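Local coordinates for ulvan Lyase-PL25 (Pseudoalteromonas sp. PLSV, PDB 5UAM) that cleaves ulvan, the sulfated rhamnose- and uronic acid-containing cell-wall polysaccharide of green seaweeds, as a beta-propeller lyase of polysaccharide lyase family 25, at the zinc ion site. Coordinates in Å, arbitrary orientation; residue numbers count along the deposited sequence, not the author numbering.

The zinc ion site. Residues 184-185, 240, 242-243, 254-255, 257. With ZN (zinc ion), chain B.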
loop_
_atom_site.group_PDB
_atom_site.type_symbol
_atom_site.label_atom_id
_atom_site.label_comp_id
_atom_site.label_asym_id
_atom_site.label_seq_id
_atom_site.Cartn_x
_atom_site.Cartn_y
_atom_site.Cartn_z
ATOM N N HIS A 184 -5.999 -7.600 -13.642
ATOM C CA HIS A 184 -4.863 -6.966 -14.328
ATOM C C HIS A 184 -5.275 -6.042 -15.451
ATOM O O HIS A 184 -4.653 -4.988 -15.662
ATOM C CB HIS A 184 -3.963 -8.004 -14.953
ATOM C CG HIS A 184 -3.115 -8.702 -13.967
ATOM N ND1 HIS A 184 -1.955 -9.351 -14.321
ATOM C CD2 HIS A 184 -3.257 -8.861 -12.635
ATOM C CE1 HIS A 184 -1.420 -9.887 -13.235
ATOM N NE2 HIS A 184 -2.186 -9.597 -12.202
ATOM N N ARG A 185 -6.244 -6.460 -16.255
ATOM C CA ARG A 185 -6.506 -5.787 -17.512
ATOM C C ARG A 185 -7.615 -4.772 -17.262
ATOM O O ARG A 185 -8.735 -4.867 -17.769
ATOM C CB ARG A 185 -6.803 -6.805 -18.605
ATOM C CG ARG A 185 -5.568 -7.660 -18.869
ATOM C CD ARG A 185 -5.739 -8.658 -19.997
ATOM N NE ARG A 185 -4.441 -9.176 -20.403
ATOM C CZ ARG A 185 -4.235 -9.913 -21.484
ATOM N NH1 ARG A 185 -5.249 -10.231 -22.288
ATOM N NH2 ARG A 185 -3.009 -10.322 -21.767
ATOM N N HIS A 240 3.135 -2.941 -15.851
ATOM C CA HIS A 240 3.056 -4.392 -15.983
ATOM C C HIS A 240 2.846 -4.743 -17.458
ATOM O O HIS A 240 1.862 -4.312 -18.075
ATOM C CB HIS A 240 1.918 -4.919 -15.101
ATOM C CG HIS A 240 1.563 -6.356 -15.330
ATOM N ND1 HIS A 240 2.503 -7.362 -15.386
ATOM C CD2 HIS A 240 0.362 -6.953 -15.496
ATOM C CE1 HIS A 240 1.892 -8.518 -15.591
ATOM N NE2 HIS A 240 0.589 -8.300 -15.648
ATOM N N CYS A 242 1.464 -7.191 -19.480
ATOM C CA CYS A 242 0.495 -8.237 -19.179
ATOM C C CYS A 242 0.348 -9.112 -20.421
ATOM O O CYS A 242 -0.470 -8.861 -21.311
ATOM C CB CYS A 242 -0.819 -7.632 -18.704
ATOM S SG CYS A 242 -1.967 -8.879 -18.096
ATOM N N TRP A 243 1.152 -10.170 -20.471
ATOM C CA TRP A 243 1.278 -10.992 -21.666
ATOM C C TRP A 243 0.065 -11.893 -21.858
ATOM O O TRP A 243 -0.483 -12.432 -20.890
ATOM C CB TRP A 243 2.509 -11.892 -21.542
ATOM C CG TRP A 243 3.827 -11.189 -21.690
ATOM C CD1 TRP A 243 4.684 -10.811 -20.685
ATOM C CD2 TRP A 243 4.445 -10.791 -22.915
ATOM N NE1 TRP A 243 5.801 -10.212 -21.223
ATOM C CE2 TRP A 243 5.675 -10.183 -22.586
ATOM C CE3 TRP A 243 4.081 -10.887 -24.260
ATOM C CZ2 TRP A 243 6.546 -9.686 -23.562
ATOM C CZ3 TRP A 243 4.951 -10.392 -25.224
ATOM C CH2 TRP A 243 6.154 -9.783 -24.865
ATOM N N HIS A 254 2.110 -15.598 -19.473
ATOM C CA HIS A 254 1.807 -14.541 -18.531
ATOM C C HIS A 254 2.630 -14.686 -17.252
ATOM O O HIS A 254 2.609 -15.733 -16.604
ATOM C CB HIS A 254 0.323 -14.520 -18.187
ATOM C CG HIS A 254 -0.017 -13.412 -17.256
ATOM N ND1 HIS A 254 0.017 -13.555 -15.886
ATOM C CD2 HIS A 254 -0.283 -12.108 -17.498
ATOM C CE1 HIS A 254 -0.259 -12.390 -15.324
ATOM N NE2 HIS A 254 -0.442 -11.497 -16.279
ATOM N N THR A 255 3.349 -13.622 -16.896
ATOM C CA THR A 255 4.163 -13.574 -15.686
ATOM C C THR A 255 3.814 -12.318 -14.891
ATOM O O THR A 255 2.889 -11.579 -15.249
ATOM C CB THR A 255 5.650 -13.505 -16.052
ATOM O OG1 THR A 255 5.880 -12.278 -16.751
ATOM C CG2 THR A 255 6.088 -14.719 -16.906
ATOM N N GLU A 257 5.839 -9.796 -14.843
ATOM C CA GLU A 257 6.800 -8.840 -15.383
ATOM C C GLU A 257 6.315 -7.407 -15.243
ATOM O O GLU A 257 5.260 -7.038 -15.769
ATOM C CB GLU A 257 7.051 -9.157 -16.859
ATOM C CG GLU A 257 8.151 -8.293 -17.454
ATOM C CD GLU A 257 8.510 -8.637 -18.890
ATOM O OE1 GLU A 257 8.104 -9.715 -19.393
ATOM O OE2 GLU A 257 9.244 -7.835 -19.513
HETATM ZN ZN ZN B . -0.980 -9.513 -16.133
#
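A Cys-His3 zinc site of structural type ties three stretches of this PL25 beta-propeller together: the loop at His184, strand 232-243 with His240 and Cys242, and the loop carrying His254. Coordination is near tetrahedral, the angles at the metal running from 96° (His240 NE2, His184 ND1) to 122° (His184 ND1, Cys242 SG). His184 binds through its delta nitrogen, ND1 to ZN 2.1 Å, its CG lying beside the backbone N (chi1 -76°), whereas His240 and His254 reach in with the epsilon nitrogen NE2, at 2.0 and 2.1 Å from ZN. Cys242 adds its sulfur, SG 2.3 Å from ZN; like the two NE2-bound histidines, it projects anti to its backbone N. Its CA packs over the rim of the His240 ring.

In the second shell, the side-on guanidinium of Arg185 addresses Cys242 twice. NE donates a nearly straight hydrogen bond to SG (3.4 Å), in the guanidinium plane, which would help to stabilise a thiolate-like sulfur; NH2 meets the backbone O of Cys242 from above the carbonyl plane. His240 is fixed in rotation at its far nitrogen, ND1 donating to Glu257 O at 2.8 Å. The backbone N of Glu257 donates a hydrogen bond to the hydroxyl OG1 of Thr255, and the indole NE1 of Trp243 donates to Glu257 OE1 (3.0 Å) from above the carboxylate plane. The site centre is about 11 Å from the proton acceptor Tyr164, and His184 and His254 are also implicated in substrate binding.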